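Local coordinates for protein hydrolase (Thermus thermophilus, PDB 1UFO) that is probably a hydrolase of the alpha/beta hydrolase family, its natural substrate unknown, at residues V3-L8 with L16-E21; A11-L16 with R93-E98; A22-L27 with A48-L53; E38-L43 with L54-A59. One frame throughout, in Å; residues are numbered along the deposited sequence.

Interaction 1. Residues V3-L8 with L16-E21; sequences VRTERL and LARIPE
Val3 and Arg18 cross at about a right angle where the two arms of a beta hairpin pair at one edge of the alpha/beta hydrolase sheet. With CG1 anti to its backbone N (chi1 180°), Val3 sets that methyl 3.4 Å above the plane of the Arg18 guanidinium, offset toward the rim, and tight against the stem, 3.2 Å from Arg18 CG. The arginine suits this place because its aliphatic stem can pack beside a valine while its head reaches the carboxylate of Glu49, which forms a salt bridge with NH2. Thr5 approaches the same guanidinium at the edge, near its plane, and its OG1 lies 3.3 Å from Arg18 CD; a water at that edge accepts a weak bond from NE. An alanine in place of Arg18 would probably leave Glu49 without its cationic mate and Val3 CG1 facing a gap. Farther along the same face, Leu16 CD1 touches both Thr5 CG2 (3.6 Å) and the CD of Arg7, whose charged end pairs with Glu64. The other face carries Arg4, Glu6, Ala17 and Ile19. Here the small Ala17 accepts the end of Leu8, with CB 3.8 Å from Leu8 CD1, while Ile19 sends CD1 obliquely across the stem of Glu6. Between the faces, Arg4 and Ile19 form one antiparallel hydrogen-bonded pair and Glu6 and Ala17 the next. The bond from Ile19 N to Arg4 O is nearly straight (174°), and that from Ala17 N to Glu6 O is 2.7 Å long.

Interaction 2. Residues A11-L16 with R93-E98; sequences AGLSVL and RRVAEE
Arg94 directs CG away from its carbonyl carbon (chi1 -74°) and then bends at chi3 (-69°), and from this folded chain NH2 meets the carbonyl O of Ala11 at 2.9 Å. That oxygen lies at the edge of the guanidinium, in its plane, but the hydrogen bond is weak because it is far from straight (121°). The stronger partner of the head is Glu90, one helical turn earlier, which holds NE in a salt bridge. Val95 places CG1 anti to its backbone N, leaving CG2 beside that N, and the two methyls thus serve different neighbours. CG2 meets Leu13 CD1 at 3.5 Å, the side chains crossing at about a right angle, while CG1 faces Val15 CG2 tip to tip at 4.2 Å. The contact thus seats helix 77-103 against the beginning of strand 13-20, on one flank of the alpha/beta hydrolase sheet. Ala11 and Gly12 have the backbone angles of a type I' turn, the tight reversal of a two-residue hairpin, and glycine readily adopts those of the second position. Being small, Ala11 comes close to the helix backbone: its CB is 3.6 Å from both Arg94 C and Arg94 O. Glu98 adds its CG, 4.0 Å from Ala11 N, while its carboxylate forms salt bridges with Arg101 and Arg102.

Interaction 3. Residues A22-L27 with A48-L53; sequences APKALL and AERGFL
Lys24 N donates to Gly51 O at 2.8 Å, the first of three backbone hydrogen bonds. Leu53 N bonds to Ala25 O, and Leu53 O accepts from Leu27 N at 2.9 Å. These bonds put Ala25 beside Phe52 and Leu26 beside Leu53 in parallel register. Gly51 suits the approach to the strand: with phi at 114°, a side chain would be jammed against the preceding carbonyl and press on Lys24 CG.

Apolar packing follows the two faces of the sheet. Phe52 meets Ala25 CB with CE2 at 3.6 Å and Lys24 CE with CE1 at the same distance, both obliquely. Leu26 and Leu53 lie side by side and point the same way, Leu26 CD2 3.9 Å from Leu53 CD2. Pro23 CG comes up to Leu53 CD1. The pairing joins the two strands of a beta-alpha-beta unit, strand 25-30 and strand 52-56, which helix 37-42 connects.

Polar contacts gather round Lys24 and Arg50. Lys24 has CG between N and the carbonyl carbon (chi1 65°), and its extended chain, alongside Arg50 and pointing the same way, carries CE to 3.1 Å from Arg50 O. A water accepts from Lys24 NZ at 2.7 Å and donates to Arg50 O. The like charges of Lys24 and Arg50 are probably balanced by Glu232, which bridges to both; Arg50 also packs on Arg50 of the second subunit.

Interaction 4. Residues E38-L43 with L54-A59; sequences EHILAL and LLAFDA
The flat carboxylates of Glu38 and Asp58 come near each other, Glu38 OE2 4.3 Å from Asp58 OD2. A water donates to Glu38 OE2 (2.7 Å) and to Asp58 OD1, which would probably ease the repulsion, as would the salt bridge from Lys37 to Asp58 OD1. The His39 ring carries Leu43 CD1 over one face, offset toward the rim. The whole belongs to the beta-alpha-beta unit of the alpha/beta hydrolase fold: helix 38-42 runs roughly antiparallel to strand 54-56, with axes 8.5 Å apart at 153°. Away from the acids the contact is apolar. Leu41, with CG anti to its carbonyl carbon (chi1 -67°), sets its branch on Ala56, and CG stands 3.6 Å from Ala56 CB. Alanine suits this position, its single methyl fitting against the leucine fork. Leu41 and Leu54 slide past each other in opposite directions. An alanine in place of Leu41 would probably open a gap over Ala56 and Leu54. The end of Ile40 leads away from the strand, while CG2 rests 3.9 Å from Ala56 CB; the side chain lies near, without touching, what is probably the nucleophile elbow. Leu41 CD2 also reaches Leu54, 3.8 Å from its CB.

All four contacts lie at one end of the same sheet, with the helices of interactions 2 and 4 on opposite faces. Interaction 1 is a surface contact at the edge hairpin, where backbone bonds are joined by arginine stems and salt bridges. Interaction 2, partly buried, takes up the turn end of that hairpin, shares Leu16 with it and fastens it to helix 77-103 by apolar side chains and one weak bond. Interactions 3 and 4 are buried and belong to one beta-alpha-beta unit: interaction 3 pairs its strands through the backbone, interaction 4 lays its helix on strand 52-56 without direct hydrogen bonds. Strand 13-20 joins the sets, since Leu16 N bonds to Ala56 O and Arg18 N to Leu54 O.

Interaction 1. Residues V3-L8 with L16-E21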
loop_
_atom_site.group_PDB
_atom_site.type_symbol
_atom_site.label_atom_id
_atom_site.label_comp_id
_atom_site.label_asym_id
_atom_site.label_seq_id
_atom_site.Cartn_x
_atom_site.Cartn_y
_atom_site.Cartn_z
ATOM N N VAL A 3 16.796 8.240 -19.679
ATOM C CA VAL A 3 17.300 8.439 -18.306
ATOM C C VAL A 3 18.793 8.321 -18.364
ATOM O O VAL A 3 19.346 7.413 -19.018
ATOM C CB VAL A 3 16.801 7.319 -17.338
ATOM C CG1 VAL A 3 17.352 7.574 -15.943
ATOM C CG2 VAL A 3 15.333 7.307 -17.319
ATOM N N ARG A 4 19.512 9.192 -17.673
ATOM C CA ARG A 4 20.941 9.063 -17.701
ATOM C C ARG A 4 21.462 9.172 -16.287
ATOM O O ARG A 4 20.856 9.818 -15.466
ATOM C CB ARG A 4 21.581 10.135 -18.547
ATOM C CG ARG A 4 21.366 11.499 -17.989
ATOM C CD ARG A 4 21.681 12.529 -19.040
ATOM N NE ARG A 4 22.958 12.305 -19.714
ATOM C CZ ARG A 4 24.147 12.339 -19.121
ATOM N NH1 ARG A 4 25.269 12.129 -19.810
ATOM N NH2 ARG A 4 24.213 12.578 -17.823
ATOM N N THR A 5 22.593 8.556 -16.041
ATOM C CA THR A 5 23.182 8.570 -14.749
ATOM C C THR A 5 24.335 9.503 -14.709
ATOM O O THR A 5 25.160 9.499 -15.627
ATOM C CB THR A 5 23.659 7.159 -14.397
ATOM O OG1 THR A 5 22.507 6.317 -14.387
ATOM C CG2 THR A 5 24.361 7.111 -12.992
ATOM N N GLU A 6 24.401 10.332 -13.681
ATOM C CA GLU A 6 25.543 11.189 -13.527
ATOM C C GLU A 6 25.860 11.474 -12.088
ATOM O O GLU A 6 25.058 11.154 -11.185
ATOM C CB GLU A 6 25.394 12.514 -14.272
ATOM C CG GLU A 6 24.097 13.206 -14.262
ATOM C CD GLU A 6 24.130 14.383 -15.258
ATOM O OE1 GLU A 6 23.688 14.263 -16.438
ATOM O OE2 GLU A 6 24.635 15.425 -14.867
ATOM N N ARG A 7 27.056 12.009 -11.874
ATOM C CA ARG A 7 27.496 12.405 -10.535
ATOM C C ARG A 7 27.435 13.917 -10.460
ATOM O O ARG A 7 28.010 14.606 -11.329
ATOM C CB ARG A 7 28.939 11.939 -10.238
ATOM C CG ARG A 7 29.201 10.409 -10.406
ATOM C CD ARG A 7 28.584 9.519 -9.238
ATOM N NE ARG A 7 29.288 9.848 -8.042
ATOM C CZ ARG A 7 30.181 9.074 -7.448
ATOM N NH1 ARG A 7 30.769 9.554 -6.379
ATOM N NH2 ARG A 7 30.407 7.818 -7.861
ATOM N N LEU A 8 26.722 14.444 -9.464
ATOM C CA LEU A 8 26.591 15.890 -9.275
ATOM C C LEU A 8 27.264 16.221 -7.975
ATOM O O LEU A 8 27.617 15.314 -7.205
ATOM C CB LEU A 8 25.133 16.250 -9.104
ATOM C CG LEU A 8 24.247 15.791 -10.226
ATOM C CD1 LEU A 8 22.823 16.172 -9.910
ATOM C CD2 LEU A 8 24.695 16.506 -11.536
ATOM N N LEU A 16 25.069 10.626 -6.537
ATOM C CA LEU A 16 24.674 9.857 -7.715
ATOM C C LEU A 16 23.272 10.313 -8.129
ATOM O O LEU A 16 22.325 10.420 -7.315
ATOM C CB LEU A 16 24.699 8.372 -7.381
ATOM C CG LEU A 16 24.244 7.444 -8.483
ATOM C CD1 LEU A 16 25.250 7.518 -9.547
ATOM C CD2 LEU A 16 24.175 5.945 -7.954
ATOM N N ALA A 17 23.104 10.583 -9.394
ATOM C CA ALA A 17 21.806 11.022 -9.878
ATOM C C ALA A 17 21.292 10.224 -11.058
ATOM O O ALA A 17 22.071 9.912 -11.988
ATOM C CB ALA A 17 21.837 12.506 -10.286
ATOM N N ARG A 18 20.031 9.845 -11.029
ATOM C CA ARG A 18 19.432 9.169 -12.184
ATOM C C ARG A 18 18.431 10.175 -12.677
ATOM O O ARG A 18 17.389 10.462 -12.073
ATOM C CB ARG A 18 18.744 7.875 -11.741
ATOM C CG ARG A 18 18.315 7.040 -12.892
ATOM C CD ARG A 18 19.383 5.928 -13.275
ATOM N NE ARG A 18 18.747 5.000 -14.225
ATOM C CZ ARG A 18 17.570 4.416 -13.968
ATOM N NH1 ARG A 18 16.964 4.665 -12.787
ATOM N NH2 ARG A 18 16.938 3.680 -14.913
ATOM N N ILE A 19 18.765 10.760 -13.831
ATOM C CA ILE A 19 18.006 11.896 -14.336
ATOM C C ILE A 19 17.158 11.631 -15.568
ATOM O O ILE A 19 17.703 11.362 -16.655
ATOM C CB ILE A 19 18.989 13.069 -14.633
ATOM C CG1 ILE A 19 19.830 13.357 -13.374
ATOM C CG2 ILE A 19 18.189 14.282 -15.169
ATOM C CD1 ILE A 19 20.878 14.632 -13.510
ATOM N N PRO A 20 15.835 11.751 -15.446
ATOM C CA PRO A 20 14.981 11.495 -16.629
ATOM C C PRO A 20 15.013 12.753 -17.485
ATOM O O PRO A 20 15.287 13.855 -16.996
ATOM C CB PRO A 20 13.601 11.215 -16.042
ATOM C CG PRO A 20 13.595 12.055 -14.755
ATOM C CD PRO A 20 15.041 12.037 -14.234
ATOM N N GLU A 21 14.608 12.621 -18.749
ATOM C CA GLU A 21 14.684 13.811 -19.576
ATOM C C GLU A 21 13.633 14.817 -19.241
ATOM O O GLU A 21 13.792 16.006 -19.543
ATOM C CB GLU A 21 14.542 13.453 -21.068
ATOM C CG GLU A 21 13.179 12.952 -21.454
ATOM C CD GLU A 21 13.144 12.407 -22.914
ATOM O OE1 GLU A 21 13.007 11.162 -23.083
ATOM O OE2 GLU A 21 13.309 13.231 -23.866
HETATM O O HOH W 1 20.744 5.853 -16.001
#

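Interaction 2. Residues A11-L16 with R93-E98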
loop_
_atom_site.group_PDB
_atom_site.type_symbol
_atom_site.label_atom_id
_atom_site.label_comp_id
_atom_site.label_asym_id
_atom_site.label_seq_id
_atom_site.Cartn_x
_atom_site.Cartn_y
_atom_site.Cartn_z
ATOM N N ALA A 11 25.763 20.594 -2.017
ATOM C CA ALA A 11 26.114 20.885 -0.626
ATOM C C ALA A 11 27.489 20.300 -0.331
ATOM O O ALA A 11 27.812 19.850 0.789
ATOM C CB ALA A 11 25.038 20.272 0.276
ATOM N N GLY A 12 28.323 20.264 -1.361
ATOM C CA GLY A 12 29.662 19.762 -1.178
ATOM C C GLY A 12 29.868 18.265 -1.175
ATOM O O GLY A 12 30.993 17.804 -0.958
ATOM N N LEU A 13 28.809 17.494 -1.407
ATOM C CA LEU A 13 28.893 16.053 -1.467
ATOM C C LEU A 13 28.698 15.515 -2.900
ATOM O O LEU A 13 27.997 16.165 -3.699
ATOM C CB LEU A 13 27.798 15.467 -0.619
ATOM C CG LEU A 13 28.076 15.741 0.840
ATOM C CD1 LEU A 13 26.703 15.868 1.543
ATOM C CD2 LEU A 13 28.981 14.628 1.403
ATOM N N SER A 14 29.293 14.347 -3.163
ATOM C CA SER A 14 29.206 13.667 -4.459
ATOM C C SER A 14 27.886 12.895 -4.482
ATOM O O SER A 14 27.710 11.932 -3.703
ATOM C CB SER A 14 30.359 12.685 -4.664
ATOM O OG SER A 14 30.290 12.196 -5.997
ATOM N N VAL A 15 26.971 13.346 -5.334
ATOM C CA VAL A 15 25.653 12.704 -5.336
ATOM C C VAL A 15 25.381 11.934 -6.633
ATOM O O VAL A 15 25.476 12.516 -7.719
ATOM C CB VAL A 15 24.593 13.812 -5.147
ATOM C CG1 VAL A 15 23.224 13.217 -5.022
ATOM C CG2 VAL A 15 24.872 14.560 -3.848
ATOM N N LEU A 16 25.069 10.626 -6.537
ATOM C CA LEU A 16 24.674 9.857 -7.715
ATOM C C LEU A 16 23.272 10.313 -8.129
ATOM O O LEU A 16 22.325 10.420 -7.315
ATOM C CB LEU A 16 24.699 8.372 -7.381
ATOM C CG LEU A 16 24.244 7.444 -8.483
ATOM C CD1 LEU A 16 25.250 7.518 -9.547
ATOM C CD2 LEU A 16 24.175 5.945 -7.954
ATOM N N ARG A 93 19.963 16.808 4.800
ATOM C CA ARG A 93 19.160 18.013 4.789
ATOM C C ARG A 93 19.836 19.058 3.869
ATOM O O ARG A 93 19.131 19.742 3.085
ATOM C CB ARG A 93 18.995 18.576 6.191
ATOM C CG ARG A 93 17.963 19.644 6.174
ATOM C CD ARG A 93 17.547 20.073 7.546
ATOM N NE ARG A 93 16.486 21.095 7.406
ATOM C CZ ARG A 93 15.642 21.404 8.376
ATOM N NH1 ARG A 93 14.734 22.363 8.186
ATOM N NH2 ARG A 93 15.693 20.731 9.529
ATOM N N ARG A 94 21.164 19.150 3.944
ATOM C CA ARG A 94 21.868 20.134 3.071
ATOM C C ARG A 94 21.738 19.749 1.597
ATOM O O ARG A 94 21.463 20.637 0.732
ATOM C CB ARG A 94 23.338 20.296 3.480
ATOM C CG ARG A 94 23.457 21.115 4.790
ATOM C CD ARG A 94 24.898 21.431 5.104
ATOM N NE ARG A 94 25.634 20.220 5.467
ATOM C CZ ARG A 94 26.549 19.577 4.741
ATOM N NH1 ARG A 94 27.118 18.457 5.223
ATOM N NH2 ARG A 94 26.910 20.027 3.544
ATOM N N VAL A 95 21.839 18.455 1.313
ATOM C CA VAL A 95 21.700 18.005 -0.085
ATOM C C VAL A 95 20.293 18.317 -0.606
ATOM O O VAL A 95 20.113 18.779 -1.728
ATOM C CB VAL A 95 22.001 16.484 -0.198
ATOM C CG1 VAL A 95 21.590 15.934 -1.661
ATOM C CG2 VAL A 95 23.540 16.234 0.054
ATOM N N ALA A 96 19.284 18.005 0.183
ATOM C CA ALA A 96 17.883 18.229 -0.216
ATOM C C ALA A 96 17.605 19.687 -0.435
ATOM O O ALA A 96 16.948 20.053 -1.400
ATOM C CB ALA A 96 16.931 17.627 0.879
ATOM N N GLU A 97 18.041 20.531 0.505
ATOM C CA GLU A 97 17.787 21.964 0.360
ATOM C C GLU A 97 18.498 22.513 -0.883
ATOM O O GLU A 97 17.876 23.319 -1.578
ATOM C CB GLU A 97 18.152 22.704 1.678
ATOM C CG GLU A 97 17.220 22.276 2.744
ATOM C CD GLU A 97 17.610 22.843 4.105
ATOM O OE1 GLU A 97 18.830 23.192 4.319
ATOM O OE2 GLU A 97 16.693 22.862 4.962
ATOM N N GLU A 98 19.712 22.069 -1.201
ATOM C CA GLU A 98 20.384 22.546 -2.392
ATOM C C GLU A 98 19.653 21.999 -3.660
ATOM O O GLU A 98 19.479 22.729 -4.659
ATOM C CB GLU A 98 21.870 22.116 -2.419
ATOM C CG GLU A 98 22.630 22.408 -3.749
ATOM C CD GLU A 98 22.556 23.863 -4.156
ATOM O OE1 GLU A 98 22.685 24.143 -5.397
ATOM O OE2 GLU A 98 22.398 24.689 -3.219
#

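Interaction 3. Residues A22-L27 with A48-L53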
loop_
_atom_site.group_PDB
_atom_site.type_symbol
_atom_site.label_atom_id
_atom_site.label_comp_id
_atom_site.label_asym_id
_atom_site.label_seq_id
_atom_site.Cartn_x
_atom_site.Cartn_y
_atom_site.Cartn_z
ATOM N N ALA A 22 12.572 14.394 -18.543
ATOM C CA ALA A 22 11.487 15.297 -18.160
ATOM C C ALA A 22 11.206 15.129 -16.660
ATOM O O ALA A 22 10.239 14.466 -16.291
ATOM C CB ALA A 22 10.174 15.024 -18.929
ATOM N N PRO A 23 12.033 15.741 -15.816
ATOM C CA PRO A 23 11.786 15.599 -14.343
ATOM C C PRO A 23 10.611 16.356 -13.827
ATOM O O PRO A 23 10.423 17.550 -14.107
ATOM C CB PRO A 23 13.067 16.111 -13.680
ATOM C CG PRO A 23 14.133 16.143 -14.811
ATOM C CD PRO A 23 13.293 16.444 -16.092
ATOM N N LYS A 24 9.754 15.669 -13.080
ATOM C CA LYS A 24 8.568 16.334 -12.516
ATOM C C LYS A 24 8.690 16.467 -10.964
ATOM O O LYS A 24 7.934 17.214 -10.375
ATOM C CB LYS A 24 7.260 15.568 -12.834
ATOM C CG LYS A 24 7.186 14.180 -12.194
ATOM C CD LYS A 24 5.951 13.407 -12.653
ATOM C CE LYS A 24 5.882 12.006 -11.951
ATOM N NZ LYS A 24 4.583 11.357 -12.412
ATOM N N ALA A 25 9.641 15.759 -10.382
ATOM C CA ALA A 25 9.847 15.818 -8.901
ATOM C C ALA A 25 11.214 15.293 -8.551
ATOM O O ALA A 25 11.853 14.604 -9.378
ATOM C CB ALA A 25 8.799 14.894 -8.207
ATOM N N LEU A 26 11.693 15.562 -7.317
ATOM C CA LEU A 26 12.996 15.023 -6.868
ATOM C C LEU A 26 12.716 13.947 -5.832
ATOM O O LEU A 26 11.798 14.092 -5.058
ATOM C CB LEU A 26 13.805 16.145 -6.119
ATOM C CG LEU A 26 14.340 17.259 -7.007
ATOM C CD1 LEU A 26 14.508 18.572 -6.160
ATOM C CD2 LEU A 26 15.662 16.742 -7.606
ATOM N N LEU A 27 13.529 12.904 -5.815
ATOM C CA LEU A 27 13.428 11.911 -4.729
ATOM C C LEU A 27 14.853 11.741 -4.225
ATOM O O LEU A 27 15.724 11.248 -4.940
ATOM C CB LEU A 27 12.890 10.557 -5.220
ATOM C CG LEU A 27 12.780 9.469 -4.164
ATOM C CD1 LEU A 27 11.857 9.967 -3.002
ATOM C CD2 LEU A 27 12.269 8.170 -4.712
ATOM N N ALA A 48 12.583 6.705 -12.100
ATOM C CA ALA A 48 13.115 7.723 -13.022
ATOM C C ALA A 48 12.310 7.732 -14.300
ATOM O O ALA A 48 11.966 8.823 -14.847
ATOM C CB ALA A 48 14.584 7.479 -13.235
ATOM N N GLU A 49 11.922 6.532 -14.752
ATOM C CA GLU A 49 11.111 6.459 -15.987
ATOM C C GLU A 49 9.761 7.143 -15.898
ATOM O O GLU A 49 9.138 7.534 -16.915
ATOM C CB GLU A 49 10.954 4.968 -16.367
ATOM C CG GLU A 49 12.221 4.294 -16.668
ATOM C CD GLU A 49 13.055 3.845 -15.470
ATOM O OE1 GLU A 49 12.674 4.063 -14.309
ATOM O OE2 GLU A 49 14.124 3.267 -15.699
ATOM N N ARG A 50 9.248 7.341 -14.678
ATOM C CA ARG A 50 7.983 7.976 -14.412
ATOM C C ARG A 50 8.201 9.484 -14.211
ATOM O O ARG A 50 7.250 10.253 -14.053
ATOM C CB ARG A 50 7.414 7.316 -13.155
ATOM C CG ARG A 50 6.012 7.450 -12.835
ATOM C CD ARG A 50 5.174 6.624 -13.825
ATOM N NE ARG A 50 5.107 5.184 -13.597
ATOM C CZ ARG A 50 4.197 4.537 -12.844
ATOM N NH1 ARG A 50 3.237 5.180 -12.168
ATOM N NH2 ARG A 50 4.168 3.203 -12.874
ATOM N N GLY A 51 9.465 9.926 -14.181
ATOM C CA GLY A 51 9.688 11.361 -14.081
ATOM C C GLY A 51 10.344 11.824 -12.777
ATOM O O GLY A 51 10.506 13.036 -12.555
ATOM N N PHE A 52 10.739 10.908 -11.902
ATOM C CA PHE A 52 11.429 11.333 -10.658
ATOM C C PHE A 52 12.927 11.402 -10.855
ATOM O O PHE A 52 13.558 10.438 -11.340
ATOM C CB PHE A 52 11.092 10.337 -9.515
ATOM C CG PHE A 52 9.668 10.448 -9.071
ATOM C CD1 PHE A 52 8.638 9.843 -9.785
ATOM C CD2 PHE A 52 9.350 11.226 -7.934
ATOM C CE1 PHE A 52 7.306 10.017 -9.365
ATOM C CE2 PHE A 52 8.053 11.391 -7.531
ATOM C CZ PHE A 52 7.007 10.771 -8.265
ATOM N N LEU A 53 13.507 12.591 -10.559
ATOM C CA LEU A 53 14.941 12.730 -10.611
ATOM C C LEU A 53 15.457 12.160 -9.296
ATOM O O LEU A 53 15.210 12.747 -8.214
ATOM C CB LEU A 53 15.260 14.251 -10.789
ATOM C CG LEU A 53 16.692 14.603 -11.157
ATOM C CD1 LEU A 53 16.646 16.111 -11.539
ATOM C CD2 LEU A 53 17.663 14.339 -10.015
HETATM O O HOH W 2 4.411 10.934 -15.056
#

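Interaction 4. Residues E38-L43 with L54-A59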
loop_
_atom_site.group_PDB
_atom_site.type_symbol
_atom_site.label_atom_id
_atom_site.label_comp_id
_atom_site.label_asym_id
_atom_site.label_seq_id
_atom_site.Cartn_x
_atom_site.Cartn_y
_atom_site.Cartn_z
ATOM N N GLU A 38 24.512 3.469 -4.815
ATOM C CA GLU A 38 24.071 2.738 -6.000
ATOM C C GLU A 38 23.044 1.669 -5.663
ATOM O O GLU A 38 22.147 1.460 -6.462
ATOM C CB GLU A 38 25.267 2.015 -6.665
ATOM C CG GLU A 38 26.377 2.962 -7.137
ATOM C CD GLU A 38 27.324 3.512 -6.033
ATOM O OE1 GLU A 38 28.042 4.494 -6.350
ATOM O OE2 GLU A 38 27.344 3.000 -4.893
ATOM N N HIS A 39 23.225 1.041 -4.510
ATOM C CA HIS A 39 22.288 -0.024 -4.124
ATOM C C HIS A 39 20.863 0.531 -3.932
ATOM O O HIS A 39 19.917 -0.025 -4.466
ATOM C CB HIS A 39 22.757 -0.665 -2.811
ATOM C CG HIS A 39 21.943 -1.851 -2.430
ATOM N ND1 HIS A 39 21.412 -2.009 -1.168
ATOM C CD2 HIS A 39 21.558 -2.932 -3.152
ATOM C CE1 HIS A 39 20.743 -3.156 -1.127
ATOM N NE2 HIS A 39 20.813 -3.743 -2.319
ATOM N N ILE A 40 20.730 1.632 -3.188
ATOM C CA ILE A 40 19.343 2.103 -2.940
ATOM C C ILE A 40 18.677 2.602 -4.256
ATOM O O ILE A 40 17.495 2.298 -4.490
ATOM C CB ILE A 40 19.336 3.183 -1.799
ATOM C CG1 ILE A 40 17.889 3.577 -1.469
ATOM C CG2 ILE A 40 20.052 4.449 -2.233
ATOM C CD1 ILE A 40 17.170 2.450 -0.835
ATOM N N LEU A 41 19.409 3.239 -5.182
ATOM C CA LEU A 41 18.740 3.679 -6.423
ATOM C C LEU A 41 18.337 2.446 -7.285
ATOM O O LEU A 41 17.292 2.472 -7.932
ATOM C CB LEU A 41 19.628 4.615 -7.223
ATOM C CG LEU A 41 19.832 5.953 -6.460
ATOM C CD1 LEU A 41 20.460 6.912 -7.485
ATOM C CD2 LEU A 41 18.540 6.551 -5.891
ATOM N N ALA A 42 19.139 1.371 -7.239
ATOM C CA ALA A 42 18.813 0.192 -8.023
ATOM C C ALA A 42 17.540 -0.513 -7.519
ATOM O O ALA A 42 16.940 -1.239 -8.282
ATOM C CB ALA A 42 19.988 -0.814 -7.962
ATOM N N LEU A 43 17.194 -0.246 -6.257
ATOM C CA LEU A 43 15.977 -0.884 -5.676
ATOM C C LEU A 43 14.732 -0.011 -5.964
ATOM O O LEU A 43 13.626 -0.367 -5.440
ATOM C CB LEU A 43 16.212 -1.024 -4.136
ATOM C CG LEU A 43 17.303 -2.068 -3.751
ATOM C CD1 LEU A 43 17.713 -1.840 -2.303
ATOM C CD2 LEU A 43 16.843 -3.476 -4.054
ATOM N N LEU A 54 16.094 11.018 -9.378
ATOM C CA LEU A 54 16.593 10.354 -8.145
ATOM C C LEU A 54 17.957 10.833 -7.790
ATOM O O LEU A 54 18.853 10.923 -8.644
ATOM C CB LEU A 54 16.712 8.873 -8.348
ATOM C CG LEU A 54 15.494 8.226 -9.035
ATOM C CD1 LEU A 54 15.818 6.673 -9.208
ATOM C CD2 LEU A 54 14.219 8.444 -8.214
ATOM N N LEU A 55 18.149 11.073 -6.508
ATOM C CA LEU A 55 19.448 11.465 -5.942
ATOM C C LEU A 55 19.798 10.541 -4.764
ATOM O O LEU A 55 18.929 10.258 -3.990
ATOM C CB LEU A 55 19.364 12.870 -5.333
ATOM C CG LEU A 55 18.958 13.958 -6.325
ATOM C CD1 LEU A 55 18.842 15.337 -5.574
ATOM C CD2 LEU A 55 20.034 14.162 -7.368
ATOM N N ALA A 56 21.059 10.129 -4.646
ATOM C CA ALA A 56 21.487 9.324 -3.485
ATOM C C ALA A 56 22.950 9.592 -3.250
ATOM O O ALA A 56 23.708 9.807 -4.208
ATOM C CB ALA A 56 21.268 7.847 -3.792
ATOM N N PHE A 57 23.360 9.635 -1.991
ATOM C CA PHE A 57 24.773 9.779 -1.727
ATOM C C PHE A 57 25.139 8.789 -0.649
ATOM O O PHE A 57 24.249 8.248 0.048
ATOM C CB PHE A 57 25.128 11.210 -1.332
ATOM C CG PHE A 57 24.480 11.698 -0.032
ATOM C CD1 PHE A 57 25.203 11.647 1.176
ATOM C CD2 PHE A 57 23.147 12.180 -0.021
ATOM C CE1 PHE A 57 24.599 12.092 2.398
ATOM C CE2 PHE A 57 22.541 12.633 1.182
ATOM C CZ PHE A 57 23.282 12.586 2.389
ATOM N N ASP A 58 26.449 8.496 -0.525
ATOM C CA ASP A 58 26.878 7.535 0.478
ATOM C C ASP A 58 26.893 8.131 1.889
ATOM O O ASP A 58 27.326 9.260 2.094
ATOM C CB ASP A 58 28.310 7.057 0.161
ATOM C CG ASP A 58 28.382 6.174 -1.053
ATOM O OD1 ASP A 58 29.396 6.276 -1.815
ATOM O OD2 ASP A 58 27.453 5.379 -1.261
ATOM N N ALA A 59 26.449 7.336 2.848
ATOM C CA ALA A 59 26.469 7.791 4.250
ATOM C C ALA A 59 27.893 7.737 4.776
ATOM O O ALA A 59 28.751 7.098 4.195
ATOM C CB ALA A 59 25.576 6.831 5.086
HETATM O O HOH W 3 29.435 3.640 -3.341
#